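Local structure of NAD(P)H dehydrogenase (quinone) (1XDI) at residues Val110-Ser122 with Arg130-His143. The protein uses FAD to catalyse the reduction of quinones such as menadione by NADH or NADPH, and may add to resistance against reactive oxygen intermediates. Numbering follows the deposited sequence.
Sequences VQVIAGRGELIDS and RIKATAADGSTSEH. With FAD (flavin-adenine dinucleotide), chain C.
Strands 116-119 and 130-134 run antiparallel, their axes 4.4 Å apart at an angle of 154°, and with strand 140-143 they form the three-stranded meander that covers the parallel sheet of the FAD-binding Rossmann-type domain. Arg116 pairs with Thr134 and Glu118 with Lys132 as hydrogen-bonded pairs, and Ile120 N adds a nearly straight bond to Arg130 O (2.8 Å, 173°). Beyond it, the side chain of Asp121 takes over from the backbone: OD1 receives Arg130 N at 3.0 Å, from above the carboxylate plane, while OD2 is hydrogen-bonded to His129 ND1.

One face of the hairpin carries Leu119, Ile131 and Ala133. Ile113, on the edge strand of the parallel sheet, brings CG2 to 4.0 Å from Ala133 CB; Ile131 and Ala133 also reach Ile34, so this face closes over the Rossmann sheet. On the other face, Glu118 and Lys132 lie alongside each other, with OE1 and NZ in a long salt bridge of 3.9 Å. Glu118 OE1 also forms a salt bridge with Arg116 NH2 at 3.2 Å, the carboxylate lying at the guanidinium edge, in its plane, so it serves both cations. Near the hairpin's end, Ile120 lays CD1 across the carboxylate of Glu142, whose OE1 forms a salt bridge with Arg130 NH2 and is also reached, weakly, by Arg130 NE; Arg130 NH1 pairs with Glu144.

The start of strand 116-119, just past Gly115, receives the cofactor's adenine. CG of Arg116, anti to the backbone N (chi1 -165°), lies 3.3 Å from FAD N6A, and Gly117 N donates to FAD N1A at 3.0 Å.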
loop_
_atom_site.group_PDB
_atom_site.type_symbol
_atom_site.label_atom_id
_atom_site.label_comp_id
_atom_site.label_asym_id
_atom_site.label_seq_id
_atom_site.Cartn_x
_atom_site.Cartn_y
_atom_site.Cartn_z
ATOM N N VAL A 110 -26.158 -25.268 -6.979
ATOM C CA VAL A 110 -26.369 -25.427 -5.557
ATOM C C VAL A 110 -27.691 -26.164 -5.402
ATOM O O VAL A 110 -28.648 -25.848 -6.089
ATOM C CB VAL A 110 -26.401 -24.035 -4.876
ATOM C CG1 VAL A 110 -26.846 -24.140 -3.445
ATOM C CG2 VAL A 110 -25.009 -23.422 -4.935
ATOM N N GLN A 111 -27.715 -27.178 -4.535
ATOM C CA GLN A 111 -28.943 -27.977 -4.218
ATOM C C GLN A 111 -29.754 -27.298 -3.117
ATOM O O GLN A 111 -29.408 -27.399 -1.940
ATOM C CB GLN A 111 -28.578 -29.397 -3.721
ATOM C CG GLN A 111 -27.660 -30.155 -4.701
ATOM C CD GLN A 111 -28.128 -29.986 -6.128
ATOM O OE1 GLN A 111 -29.203 -30.490 -6.508
ATOM N NE2 GLN A 111 -27.363 -29.239 -6.925
ATOM N N VAL A 112 -30.821 -26.594 -3.495
ATOM C CA VAL A 112 -31.664 -25.909 -2.518
ATOM C C VAL A 112 -32.739 -26.871 -2.045
ATOM O O VAL A 112 -33.390 -27.498 -2.883
ATOM C CB VAL A 112 -32.364 -24.749 -3.140
ATOM C CG1 VAL A 112 -33.057 -23.981 -2.092
ATOM C CG2 VAL A 112 -31.385 -23.885 -3.821
ATOM N N ILE A 113 -32.901 -27.013 -0.725
ATOM C CA ILE A 113 -33.938 -27.876 -0.132
ATOM C C ILE A 113 -34.832 -27.080 0.809
ATOM O O ILE A 113 -34.437 -26.750 1.917
ATOM C CB ILE A 113 -33.360 -29.017 0.737
ATOM C CG1 ILE A 113 -32.705 -30.090 -0.123
ATOM C CG2 ILE A 113 -34.480 -29.626 1.601
ATOM C CD1 ILE A 113 -32.296 -31.290 0.675
ATOM N N ALA A 114 -36.052 -26.814 0.387
ATOM C CA ALA A 114 -37.006 -26.062 1.212
ATOM C C ALA A 114 -37.421 -26.897 2.421
ATOM O O ALA A 114 -38.100 -27.924 2.269
ATOM C CB ALA A 114 -38.245 -25.678 0.360
ATOM N N GLY A 115 -37.037 -26.446 3.615
ATOM C CA GLY A 115 -37.345 -27.179 4.822
ATOM C C GLY A 115 -36.589 -26.632 6.003
ATOM O O GLY A 115 -35.871 -25.658 5.905
ATOM N N ARG A 116 -36.755 -27.259 7.148
ATOM C CA ARG A 116 -36.108 -26.811 8.362
ATOM C C ARG A 116 -35.056 -27.904 8.614
ATOM O O ARG A 116 -35.365 -29.120 8.548
ATOM C CB ARG A 116 -37.144 -26.756 9.482
ATOM C CG ARG A 116 -36.722 -25.988 10.719
ATOM C CD ARG A 116 -37.452 -26.452 11.972
ATOM N NE ARG A 116 -36.740 -27.597 12.585
ATOM C CZ ARG A 116 -37.246 -28.830 12.804
ATOM N NH1 ARG A 116 -38.505 -29.149 12.472
ATOM N NH2 ARG A 116 -36.473 -29.763 13.365
ATOM N N GLY A 117 -33.812 -27.492 8.860
ATOM C CA GLY A 117 -32.780 -28.469 9.074
ATOM C C GLY A 117 -32.330 -28.559 10.516
ATOM O O GLY A 117 -32.453 -27.598 11.288
ATOM N N GLU A 118 -31.805 -29.721 10.903
ATOM C CA GLU A 118 -31.305 -29.867 12.250
ATOM C C GLU A 118 -30.192 -30.913 12.280
ATOM O O GLU A 118 -30.148 -31.799 11.428
ATOM C CB GLU A 118 -32.465 -30.212 13.171
ATOM C CG GLU A 118 -32.346 -31.492 13.903
ATOM C CD GLU A 118 -33.689 -32.025 14.337
ATOM O OE1 GLU A 118 -34.528 -32.300 13.455
ATOM O OE2 GLU A 118 -33.896 -32.171 15.562
ATOM N N LEU A 119 -29.274 -30.758 13.242
ATOM C CA LEU A 119 -28.146 -31.668 13.467
ATOM C C LEU A 119 -28.608 -32.934 14.174
ATOM O O LEU A 119 -29.310 -32.840 15.188
ATOM C CB LEU A 119 -27.095 -30.999 14.354
ATOM C CG LEU A 119 -26.019 -30.210 13.658
ATOM C CD1 LEU A 119 -25.711 -29.035 14.493
ATOM C CD2 LEU A 119 -24.807 -31.059 13.454
ATOM N N ILE A 120 -28.242 -34.113 13.657
ATOM C CA ILE A 120 -28.635 -35.348 14.331
ATOM C C ILE A 120 -27.478 -36.296 14.640
ATOM O O ILE A 120 -27.703 -37.497 14.790
ATOM C CB ILE A 120 -29.689 -36.142 13.546
ATOM C CG1 ILE A 120 -29.114 -36.611 12.212
ATOM C CG2 ILE A 120 -30.927 -35.310 13.317
ATOM C CD1 ILE A 120 -30.155 -37.422 11.344
ATOM N N ASP A 121 -26.259 -35.772 14.761
ATOM C CA ASP A 121 -25.074 -36.589 15.061
ATOM C C ASP A 121 -25.218 -37.650 16.144
ATOM O O ASP A 121 -25.693 -37.386 17.251
ATOM C CB ASP A 121 -23.906 -35.709 15.450
ATOM C CG ASP A 121 -23.422 -34.858 14.315
ATOM O OD1 ASP A 121 -24.267 -34.448 13.488
ATOM O OD2 ASP A 121 -22.202 -34.593 14.261
ATOM N N SER A 122 -24.744 -38.842 15.814
ATOM C CA SER A 122 -24.782 -40.001 16.689
ATOM C C SER A 122 -24.234 -39.751 18.110
ATOM O O SER A 122 -24.963 -39.894 19.102
ATOM C CB SER A 122 -23.996 -41.111 16.018
ATOM O OG SER A 122 -24.441 -42.380 16.454
ATOM N N ARG A 130 -23.984 -34.803 10.536
ATOM C CA ARG A 130 -25.180 -35.299 9.917
ATOM C C ARG A 130 -26.352 -34.357 10.200
ATOM O O ARG A 130 -26.652 -34.012 11.350
ATOM C CB ARG A 130 -25.461 -36.702 10.443
ATOM C CG ARG A 130 -25.906 -37.652 9.364
ATOM C CD ARG A 130 -26.312 -39.031 9.856
ATOM N NE ARG A 130 -27.347 -39.461 8.922
ATOM C CZ ARG A 130 -27.168 -40.361 7.955
ATOM N NH1 ARG A 130 -25.979 -40.967 7.821
ATOM N NH2 ARG A 130 -28.143 -40.584 7.059
ATOM N N ILE A 131 -27.022 -33.942 9.131
ATOM C CA ILE A 131 -28.146 -33.020 9.231
ATOM C C ILE A 131 -29.429 -33.598 8.681
ATOM O O ILE A 131 -29.387 -34.401 7.759
ATOM C CB ILE A 131 -27.810 -31.751 8.519
ATOM C CG1 ILE A 131 -26.700 -31.060 9.321
ATOM C CG2 ILE A 131 -29.064 -30.923 8.311
ATOM C CD1 ILE A 131 -25.917 -30.048 8.527
ATOM N N LYS A 132 -30.568 -33.204 9.261
ATOM C CA LYS A 132 -31.877 -33.700 8.827
ATOM C C LYS A 132 -32.717 -32.548 8.357
ATOM O O LYS A 132 -32.801 -31.543 9.056
ATOM C CB LYS A 132 -32.593 -34.400 9.993
ATOM C CG LYS A 132 -34.098 -34.575 9.789
ATOM C CD LYS A 132 -34.701 -35.591 10.743
ATOM C CE LYS A 132 -34.937 -35.034 12.149
ATOM N NZ LYS A 132 -35.437 -36.099 13.079
ATOM N N ALA A 133 -33.348 -32.668 7.195
ATOM C CA ALA A 133 -34.186 -31.558 6.709
ATOM C C ALA A 133 -35.615 -31.994 6.831
ATOM O O ALA A 133 -35.950 -33.082 6.417
ATOM C CB ALA A 133 -33.866 -31.231 5.246
ATOM N N THR A 134 -36.462 -31.176 7.425
ATOM C CA THR A 134 -37.856 -31.584 7.518
ATOM C C THR A 134 -38.649 -30.650 6.677
ATOM O O THR A 134 -38.609 -29.439 6.868
ATOM C CB THR A 134 -38.449 -31.493 8.906
ATOM O OG1 THR A 134 -37.762 -32.359 9.817
ATOM C CG2 THR A 134 -39.864 -31.918 8.823
ATOM N N ALA A 135 -39.381 -31.225 5.740
ATOM C CA ALA A 135 -40.203 -30.449 4.815
ATOM C C ALA A 135 -41.490 -29.972 5.482
ATOM O O ALA A 135 -41.803 -30.394 6.584
ATOM C CB ALA A 135 -40.534 -31.304 3.628
ATOM N N ALA A 136 -42.233 -29.087 4.825
ATOM C CA ALA A 136 -43.509 -28.647 5.402
ATOM C C ALA A 136 -44.512 -29.796 5.194
ATOM O O ALA A 136 -45.544 -29.853 5.839
ATOM C CB ALA A 136 -44.001 -27.347 4.740
ATOM N N ASP A 137 -44.151 -30.725 4.303
ATOM C CA ASP A 137 -44.941 -31.927 3.976
ATOM C C ASP A 137 -44.758 -32.985 5.060
ATOM O O ASP A 137 -45.355 -34.062 4.986
ATOM C CB ASP A 137 -44.478 -32.551 2.644
ATOM C CG ASP A 137 -43.748 -31.540 1.732
ATOM O OD1 ASP A 137 -44.338 -30.483 1.338
ATOM O OD2 ASP A 137 -42.566 -31.804 1.404
ATOM N N GLY A 138 -43.932 -32.687 6.061
ATOM C CA GLY A 138 -43.676 -33.648 7.111
ATOM C C GLY A 138 -42.539 -34.574 6.706
ATOM O O GLY A 138 -41.872 -35.149 7.555
ATOM N N SER A 139 -42.302 -34.683 5.401
ATOM C CA SER A 139 -41.248 -35.531 4.833
ATOM C C SER A 139 -39.863 -35.271 5.431
ATOM O O SER A 139 -39.654 -34.260 6.120
ATOM C CB SER A 139 -41.201 -35.312 3.333
ATOM O OG SER A 139 -41.954 -34.163 3.005
ATOM N N THR A 140 -38.913 -36.175 5.206
ATOM C CA THR A 140 -37.587 -35.909 5.761
ATOM C C THR A 140 -36.458 -36.566 5.013
ATOM O O THR A 140 -36.566 -37.701 4.604
ATOM C CB THR A 140 -37.425 -36.320 7.284
ATOM O OG1 THR A 140 -37.487 -37.745 7.411
ATOM C CG2 THR A 140 -38.490 -35.666 8.170
ATOM N N SER A 141 -35.374 -35.834 4.831
ATOM C CA SER A 141 -34.208 -36.380 4.198
ATOM C C SER A 141 -33.018 -36.198 5.176
ATOM O O SER A 141 -33.056 -35.304 6.032
ATOM C CB SER A 141 -33.984 -35.669 2.868
ATOM O OG SER A 141 -33.900 -34.263 3.017
ATOM N N GLU A 142 -31.994 -37.050 5.111
ATOM C CA GLU A 142 -30.833 -36.906 6.002
ATOM C C GLU A 142 -29.637 -36.549 5.120
ATOM O O GLU A 142 -29.587 -36.961 3.976
ATOM C CB GLU A 142 -30.599 -38.202 6.818
ATOM C CG GLU A 142 -31.344 -38.172 8.154
ATOM C CD GLU A 142 -31.480 -39.515 8.915
ATOM O OE1 GLU A 142 -30.491 -40.279 9.081
ATOM O OE2 GLU A 142 -32.618 -39.774 9.390
ATOM N N HIS A 143 -28.693 -35.754 5.625
ATOM C CA HIS A 143 -27.529 -35.310 4.833
ATOM C C HIS A 143 -26.167 -35.294 5.578
ATOM O O HIS A 143 -26.074 -34.823 6.712
ATOM C CB HIS A 143 -27.822 -33.894 4.285
ATOM C CG HIS A 143 -29.061 -33.803 3.448
ATOM N ND1 HIS A 143 -29.023 -33.535 2.094
ATOM C CD2 HIS A 143 -30.374 -33.913 3.774
ATOM C CE1 HIS A 143 -30.257 -33.480 1.626
ATOM N NE2 HIS A 143 -31.096 -33.708 2.623
HETATM P PA FAD C . -32.015 -14.165 7.812
HETATM O O1A FAD C . -32.902 -13.736 8.974
HETATM O O2A FAD C . -31.956 -13.216 6.617
HETATM O O5B FAD C . -32.557 -15.527 7.391
HETATM C C5B FAD C . -32.161 -16.812 7.876
HETATM C C4B FAD C . -33.189 -17.663 7.161
HETATM O O4B FAD C . -33.010 -19.032 7.414
HETATM C C3B FAD C . -34.758 -17.392 7.468
HETATM O O3B FAD C . -35.391 -16.523 6.528
HETATM C C2B FAD C . -35.380 -18.706 7.524
HETATM O O2B FAD C . -36.205 -19.129 6.436
HETATM C C1B FAD C . -34.248 -19.695 7.646
HETATM N N9A FAD C . -34.213 -20.522 8.786
HETATM C C8A FAD C . -34.396 -20.309 10.138
HETATM N N7A FAD C . -34.289 -21.394 10.860
HETATM C C5A FAD C . -34.023 -22.377 9.953
HETATM C C6A FAD C . -33.804 -23.762 10.044
HETATM N N6A FAD C . -33.826 -24.411 11.190
HETATM N N1A FAD C . -33.559 -24.460 8.879
HETATM C C2A FAD C . -33.525 -23.849 7.684
HETATM N N3A FAD C . -33.729 -22.488 7.505
HETATM C C4A FAD C . -33.979 -21.862 8.770
HETATM N N1 FAD C . -29.506 -5.024 7.470
HETATM C C2 FAD C . -28.807 -4.247 6.587
HETATM O O2 FAD C . -27.636 -4.524 6.264
HETATM N N3 FAD C . -29.420 -3.138 6.051
HETATM C C4 FAD C . -30.697 -2.723 6.308
HETATM O O4 FAD C . -31.128 -1.712 5.756
HETATM C C4X FAD C . -31.371 -3.480 7.170
HETATM N N5 FAD C . -32.707 -3.071 7.444
HETATM C C5X FAD C . -33.431 -3.879 8.358
HETATM C C6 FAD C . -34.770 -3.563 8.675
HETATM C C7 FAD C . -35.543 -4.332 9.585
HETATM C C7M FAD C . -37.011 -3.941 9.884
HETATM C C8 FAD C . -34.918 -5.453 10.206
HETATM C C8M FAD C . -35.641 -6.334 11.211
HETATM C C9 FAD C . -33.631 -5.798 9.910
HETATM C C9A FAD C . -32.868 -5.074 9.000
HETATM N N10 FAD C . -31.478 -5.402 8.627
HETATM C C10 FAD C . -30.770 -4.638 7.743
HETATM C "C1'" FAD C . -30.939 -6.573 9.208
HETATM C "C2'" FAD C . -30.716 -7.716 8.263
HETATM O "O2'" FAD C . -31.985 -8.020 7.585
HETATM C "C3'" FAD C . -30.225 -8.955 8.958
HETATM O "O3'" FAD C . -28.933 -8.698 9.447
HETATM C "C4'" FAD C . -30.048 -10.169 8.068
HETATM O "O4'" FAD C . -31.433 -10.420 7.621
HETATM C "C5'" FAD C . -29.673 -11.424 8.689
HETATM O "O5'" FAD C . -29.458 -12.392 7.672
HETATM P P FAD C . -29.207 -13.907 7.948
HETATM O O1P FAD C . -28.927 -14.460 6.675
HETATM O O2P FAD C . -28.240 -14.178 9.034
HETATM O O3P FAD C . -30.601 -14.320 8.465
#